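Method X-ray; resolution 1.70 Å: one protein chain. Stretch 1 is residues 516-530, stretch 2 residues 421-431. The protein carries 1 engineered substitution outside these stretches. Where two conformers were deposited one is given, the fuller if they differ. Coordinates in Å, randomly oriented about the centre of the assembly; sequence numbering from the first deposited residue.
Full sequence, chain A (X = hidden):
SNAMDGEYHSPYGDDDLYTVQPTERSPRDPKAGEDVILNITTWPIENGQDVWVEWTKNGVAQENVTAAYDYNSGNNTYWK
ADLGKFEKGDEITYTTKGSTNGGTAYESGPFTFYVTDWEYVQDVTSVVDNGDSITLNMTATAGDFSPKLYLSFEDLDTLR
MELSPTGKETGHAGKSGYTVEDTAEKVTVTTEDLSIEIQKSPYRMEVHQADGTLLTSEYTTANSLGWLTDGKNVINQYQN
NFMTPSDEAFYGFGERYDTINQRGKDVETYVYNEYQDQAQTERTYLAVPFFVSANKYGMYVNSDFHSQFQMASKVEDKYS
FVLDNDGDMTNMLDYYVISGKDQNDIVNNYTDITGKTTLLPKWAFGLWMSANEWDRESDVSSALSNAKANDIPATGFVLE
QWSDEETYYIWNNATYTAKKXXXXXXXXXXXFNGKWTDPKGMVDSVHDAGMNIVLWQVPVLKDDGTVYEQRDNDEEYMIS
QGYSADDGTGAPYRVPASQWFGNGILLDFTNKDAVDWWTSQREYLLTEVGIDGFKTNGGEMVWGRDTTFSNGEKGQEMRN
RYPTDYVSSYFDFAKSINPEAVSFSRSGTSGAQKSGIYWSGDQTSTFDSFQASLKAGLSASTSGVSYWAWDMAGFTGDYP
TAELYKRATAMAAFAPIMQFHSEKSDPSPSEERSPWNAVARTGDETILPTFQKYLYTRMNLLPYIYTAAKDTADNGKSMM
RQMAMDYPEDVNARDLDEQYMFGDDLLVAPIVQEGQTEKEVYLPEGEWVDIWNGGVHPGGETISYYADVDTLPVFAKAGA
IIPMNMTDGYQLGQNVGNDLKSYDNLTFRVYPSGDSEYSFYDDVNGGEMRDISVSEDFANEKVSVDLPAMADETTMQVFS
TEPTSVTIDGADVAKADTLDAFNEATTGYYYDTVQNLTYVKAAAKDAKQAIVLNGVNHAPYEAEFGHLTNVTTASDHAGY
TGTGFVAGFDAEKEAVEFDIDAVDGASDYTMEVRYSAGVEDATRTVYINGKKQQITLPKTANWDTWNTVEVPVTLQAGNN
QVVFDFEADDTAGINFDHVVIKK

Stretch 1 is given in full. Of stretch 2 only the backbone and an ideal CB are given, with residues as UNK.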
# COMPACT_ATOMS: atom_id res chain seq x y z
N ASP A 516 17.08 19.65 -14.75
CA ASP A 516 16.96 19.89 -16.18
C ASP A 516 18.11 19.27 -16.96
O ASP A 516 17.88 18.63 -17.99
CB ASP A 516 16.83 21.39 -16.49
CG ASP A 516 15.46 21.97 -16.06
OD1 ASP A 516 14.48 21.19 -15.89
OD2 ASP A 516 15.37 23.20 -15.89
N TRP A 517 19.34 19.41 -16.46
CA TRP A 517 20.51 18.79 -17.08
C TRP A 517 20.41 17.28 -17.07
O TRP A 517 20.51 16.64 -18.10
CB TRP A 517 21.81 19.23 -16.41
CG TRP A 517 22.96 18.43 -16.89
CD1 TRP A 517 23.48 18.41 -18.16
CD2 TRP A 517 23.73 17.49 -16.12
NE1 TRP A 517 24.52 17.52 -18.23
CE2 TRP A 517 24.71 16.94 -17.00
CE3 TRP A 517 23.70 17.06 -14.78
CZ2 TRP A 517 25.65 15.99 -16.57
CZ3 TRP A 517 24.64 16.10 -14.36
CH2 TRP A 517 25.61 15.59 -15.25
N TRP A 518 20.22 16.71 -15.89
CA TRP A 518 20.18 15.24 -15.74
C TRP A 518 19.13 14.62 -16.66
O TRP A 518 19.43 13.68 -17.40
CB TRP A 518 19.85 14.92 -14.29
CG TRP A 518 20.00 13.49 -13.89
CD1 TRP A 518 19.01 12.55 -13.84
CD2 TRP A 518 21.19 12.86 -13.40
NE1 TRP A 518 19.51 11.35 -13.36
CE2 TRP A 518 20.85 11.52 -13.08
CE3 TRP A 518 22.52 13.30 -13.19
CZ2 TRP A 518 21.78 10.60 -12.56
CZ3 TRP A 518 23.45 12.39 -12.67
CH2 TRP A 518 23.07 11.04 -12.36
N THR A 519 17.92 15.19 -16.63
CA THR A 519 16.83 14.71 -17.47
C THR A 519 17.08 14.96 -18.96
O THR A 519 16.74 14.11 -19.78
CB THR A 519 15.46 15.27 -17.04
OG1 THR A 519 15.46 16.69 -17.14
CG2 THR A 519 15.10 14.81 -15.59
N SER A 520 17.73 16.08 -19.31
CA SER A 520 18.06 16.35 -20.73
C SER A 520 18.89 15.21 -21.37
O SER A 520 18.78 14.94 -22.57
CB SER A 520 18.76 17.70 -20.93
OG SER A 520 20.11 17.68 -20.50
N GLN A 521 19.71 14.55 -20.55
CA GLN A 521 20.58 13.48 -21.02
C GLN A 521 19.79 12.24 -21.39
O GLN A 521 20.24 11.42 -22.19
CB GLN A 521 21.62 13.11 -19.95
CG GLN A 521 22.55 14.25 -19.57
CD GLN A 521 23.59 13.80 -18.57
OE1 GLN A 521 23.25 13.42 -17.45
NE2 GLN A 521 24.85 13.82 -18.97
N ARG A 522 18.61 12.12 -20.78
CA ARG A 522 17.69 11.02 -21.05
C ARG A 522 16.58 11.37 -22.04
O ARG A 522 15.80 10.48 -22.39
CB ARG A 522 17.04 10.53 -19.74
CG ARG A 522 17.95 9.65 -18.89
CD ARG A 522 18.61 10.45 -17.79
NE ARG A 522 19.47 9.60 -16.96
CZ ARG A 522 20.62 10.00 -16.43
NH1 ARG A 522 21.36 9.14 -15.71
NH2 ARG A 522 21.04 11.24 -16.63
N GLU A 523 16.51 12.62 -22.49
CA GLU A 523 15.40 13.05 -23.37
C GLU A 523 15.20 12.14 -24.58
O GLU A 523 14.07 11.73 -24.87
CB GLU A 523 15.60 14.50 -23.84
CG GLU A 523 14.36 15.09 -24.50
CD GLU A 523 14.64 16.31 -25.36
OE1 GLU A 523 15.48 17.15 -24.99
OE2 GLU A 523 14.03 16.45 -26.44
N TYR A 524 16.30 11.82 -25.28
CA TYR A 524 16.22 11.02 -26.51
C TYR A 524 15.55 9.64 -26.30
O TYR A 524 14.96 9.10 -27.24
CB TYR A 524 17.61 10.88 -27.17
CG TYR A 524 18.45 9.75 -26.62
CD1 TYR A 524 19.14 9.90 -25.41
CD2 TYR A 524 18.56 8.53 -27.31
CE1 TYR A 524 19.91 8.86 -24.90
CE2 TYR A 524 19.34 7.48 -26.80
CZ TYR A 524 20.00 7.65 -25.60
OH TYR A 524 20.77 6.62 -25.09
N LEU A 525 15.62 9.10 -25.08
CA LEU A 525 15.00 7.81 -24.75
C LEU A 525 13.49 7.90 -24.87
O LEU A 525 12.84 6.94 -25.29
CB LEU A 525 15.39 7.33 -23.33
CG LEU A 525 16.91 7.12 -23.10
CD1 LEU A 525 17.21 7.01 -21.61
CD2 LEU A 525 17.44 5.89 -23.84
N LEU A 526 12.96 9.07 -24.54
CA LEU A 526 11.53 9.32 -24.60
C LEU A 526 11.10 9.81 -25.99
O LEU A 526 10.16 9.27 -26.57
CB LEU A 526 11.15 10.33 -23.51
CG LEU A 526 11.20 9.75 -22.08
CD1 LEU A 526 11.50 10.85 -21.08
CD2 LEU A 526 9.91 9.06 -21.71
N THR A 527 11.81 10.79 -26.54
CA THR A 527 11.36 11.43 -27.77
C THR A 527 11.60 10.55 -29.01
O THR A 527 10.76 10.53 -29.92
CB THR A 527 12.00 12.82 -27.96
OG1 THR A 527 13.42 12.68 -27.96
CG2 THR A 527 11.61 13.75 -26.82
N GLU A 528 12.72 9.83 -29.03
CA GLU A 528 13.15 9.07 -30.21
C GLU A 528 13.09 7.55 -30.03
O GLU A 528 12.62 6.83 -30.92
CB GLU A 528 14.56 9.50 -30.64
CG GLU A 528 14.68 11.00 -30.87
CD GLU A 528 16.05 11.43 -31.28
OE1 GLU A 528 16.23 11.63 -32.50
OE2 GLU A 528 16.95 11.58 -30.41
N VAL A 529 13.59 7.05 -28.90
CA VAL A 529 13.53 5.61 -28.63
C VAL A 529 12.10 5.19 -28.28
O VAL A 529 11.68 4.06 -28.56
CB VAL A 529 14.55 5.17 -27.54
CG1 VAL A 529 14.54 3.66 -27.36
CG2 VAL A 529 15.96 5.62 -27.89
N GLY A 530 11.34 6.13 -27.69
CA GLY A 530 9.91 5.94 -27.41
C GLY A 530 9.54 5.15 -26.17
O GLY A 530 8.49 4.50 -26.15
N UNK A 421 31.18 18.86 -21.35
CA UNK A 421 30.30 19.89 -20.79
C UNK A 421 28.83 19.47 -20.61
O UNK A 421 27.92 20.30 -20.69
CB UNK A 421 30.35 21.12 -21.69
N UNK A 422 28.63 18.18 -20.37
CA UNK A 422 27.30 17.60 -20.12
C UNK A 422 26.29 17.78 -21.24
O UNK A 422 25.08 17.70 -20.99
CB UNK A 422 26.72 18.21 -18.84
N UNK A 423 26.78 18.01 -22.46
CA UNK A 423 25.93 18.16 -23.64
C UNK A 423 25.16 16.86 -23.86
O UNK A 423 25.68 15.77 -23.60
CB UNK A 423 26.76 18.52 -24.88
N UNK A 424 23.91 16.99 -24.30
CA UNK A 424 23.03 15.83 -24.47
C UNK A 424 23.23 15.17 -25.82
O UNK A 424 23.62 15.84 -26.80
CB UNK A 424 21.57 16.24 -24.31
N UNK A 425 23.00 13.86 -25.86
CA UNK A 425 22.97 13.09 -27.10
C UNK A 425 21.57 13.04 -27.71
O UNK A 425 20.56 13.17 -27.00
CB UNK A 425 23.48 11.67 -26.85
N UNK A 426 21.53 12.86 -29.03
CA UNK A 426 20.32 12.49 -29.75
C UNK A 426 20.53 11.04 -30.20
O UNK A 426 21.66 10.51 -30.05
CB UNK A 426 20.04 13.43 -30.93
N UNK A 427 19.48 10.41 -30.74
CA UNK A 427 19.56 9.02 -31.24
C UNK A 427 20.61 8.82 -32.36
O UNK A 427 21.34 7.82 -32.36
CB UNK A 427 18.19 8.59 -31.76
N UNK A 428 20.67 9.79 -33.27
CA UNK A 428 21.58 9.80 -34.42
C UNK A 428 23.06 9.87 -34.06
O UNK A 428 23.91 9.60 -34.90
CB UNK A 428 21.24 10.99 -35.32
N UNK A 429 23.36 10.27 -32.82
CA UNK A 429 24.75 10.33 -32.35
C UNK A 429 25.36 8.94 -32.16
O UNK A 429 26.58 8.80 -32.12
CB UNK A 429 24.82 11.11 -31.03
N UNK A 430 24.51 7.92 -32.01
CA UNK A 430 24.99 6.58 -31.65
C UNK A 430 25.09 5.65 -32.84
O UNK A 430 24.31 5.77 -33.79
CB UNK A 430 24.07 5.96 -30.60
N UNK A 431 26.09 4.78 -32.80
CA UNK A 431 26.15 3.58 -33.62
C UNK A 431 25.80 2.42 -32.67
O UNK A 431 26.50 2.17 -31.68
CB UNK A 431 27.52 3.40 -34.28

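Position 421 has positive phi (59°) and a CB pointing away from stretch 1, with nothing of that stretch within 5.5 Å. Such a backbone suits glycine, asparagine or aspartate; it is Asn421.

Position 422 is far more constrained. Phi is again positive (59°), and an ideal CB would sit 2.4 Å from Trp517 NE1, a clash, so the contact leaves room for glycine alone. Gly422 lets the indole edge come in close, and Trp517 NE1 donates to Gly422 O at 2.8 Å. A water donates to the same oxygen and to Ser520 OG.

At 423 the CB turns away into space free of stretch 1, where many polar residues would do. It is Glu423, whose backbone O receives a water that also accepts from Gln521 NE2.

Position 424 points toward stretch 1, with its ideal CB 3.5 Å from Ser520 O and 4.4 Å from Gln521 CA. A small residue, alanine or perhaps serine, fits comfortably this close to the backbone. Ala424 rests its methyl there.

At 425 the CB lies sideways, 4.9 Å from Tyr524 CD1, and stretch 1 sets little limit on size; a large apolar side chain is one of several options. Phe425 leads its ring away. Its backbone does the bridging: one water links Phe425 N to Gln521 O, another joins Phe425 O to Ser520 O and Tyr524 N.

Position 426 points away overall, yet its CB lies 3.6 Å from Glu528 OE2, which favours a small or polar residue over an acid. Ser426 fits, its backbone N free for an acceptor at 429.

Position 427 offers its N to Glu528 OE2, at 2.8 Å and nearly straight. With CB sideways and Tyr524 and Val529 nearby, a long apolar or aromatic side chain would suit. Tyr427 is t; its CD1 meets Val529 CG2 at 3.6 Å, and Tyr524 CD2 lies at its ring edge.

Position 428 finds no stretch 1 atom near its CB, so polar residues are natural. Asp428 N donates to a water that donates to Glu528 OE1.

Position 429 is out of reach of stretch 1; the N at 426 could use an acceptor from here, so aspartate, asparagine or serine would suit. Asp429 OD2 accepts from Ser426 N at 3.0 Å, tying the end of the 3-10 segment back to the residue just before it.

Position 430 points toward Tyr524 from a distance, asking for a long apolar or aromatic residue. Phe430 places CE2 over one face of the tyrosine ring, 3.6 Å from Tyr524 CZ, with planes at 34°.

Position 431 is out of reach and permissive; it is Thr431.

Stretch 2, residues 421-431: NGEAFSYDDFT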
# COMPACT_ATOMS: atom_id res chain seq x y z
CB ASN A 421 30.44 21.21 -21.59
CG ASN A 421 31.89 21.59 -21.81
OD1 ASN A 421 32.68 21.64 -20.87
ND2 ASN A 421 32.26 21.84 -23.06
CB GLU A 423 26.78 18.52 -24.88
CG GLU A 423 27.32 19.95 -24.87
CD GLU A 423 28.54 20.19 -25.77
OE1 GLU A 423 28.87 19.33 -26.63
OE2 GLU A 423 29.19 21.25 -25.62
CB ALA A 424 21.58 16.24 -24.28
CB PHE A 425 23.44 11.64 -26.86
CG PHE A 425 24.89 11.52 -26.50
CD1 PHE A 425 25.31 11.61 -25.17
CD2 PHE A 425 25.85 11.30 -27.49
CE1 PHE A 425 26.66 11.51 -24.84
CE2 PHE A 425 27.20 11.19 -27.17
CZ PHE A 425 27.61 11.30 -25.84
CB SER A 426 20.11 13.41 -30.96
OG SER A 426 20.02 14.76 -30.56
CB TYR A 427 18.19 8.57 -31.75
CG TYR A 427 18.06 7.07 -31.98
CD1 TYR A 427 17.89 6.20 -30.90
CD2 TYR A 427 18.09 6.53 -33.27
CE1 TYR A 427 17.75 4.83 -31.10
CE2 TYR A 427 17.96 5.15 -33.48
CZ TYR A 427 17.77 4.32 -32.39
OH TYR A 427 17.64 2.95 -32.54
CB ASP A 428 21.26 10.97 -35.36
CG ASP A 428 19.94 10.81 -36.08
OD1 ASP A 428 19.33 9.72 -36.01
OD2 ASP A 428 19.50 11.79 -36.73
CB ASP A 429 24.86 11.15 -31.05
CG ASP A 429 24.70 12.65 -31.28
OD1 ASP A 429 25.16 13.19 -32.32
OD2 ASP A 429 24.13 13.32 -30.39
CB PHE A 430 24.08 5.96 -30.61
CG PHE A 430 24.01 6.74 -29.34
CD1 PHE A 430 25.08 6.71 -28.42
CD2 PHE A 430 22.88 7.50 -29.04
CE1 PHE A 430 25.01 7.43 -27.23
CE2 PHE A 430 22.81 8.23 -27.85
CZ PHE A 430 23.87 8.18 -26.94
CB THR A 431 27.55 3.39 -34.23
OG1 THR A 431 27.86 4.52 -35.03
CG2 THR A 431 27.63 2.13 -35.09
O HOH W 1 22.46 18.81 -21.83
O HOH W 2 24.94 13.46 -22.19
O HOH W 3 18.81 13.27 -24.85
O HOH W 4 22.52 12.49 -23.50
O HOH W 5 17.08 14.14 -29.19
O HOH W 6 18.65 12.12 -33.69
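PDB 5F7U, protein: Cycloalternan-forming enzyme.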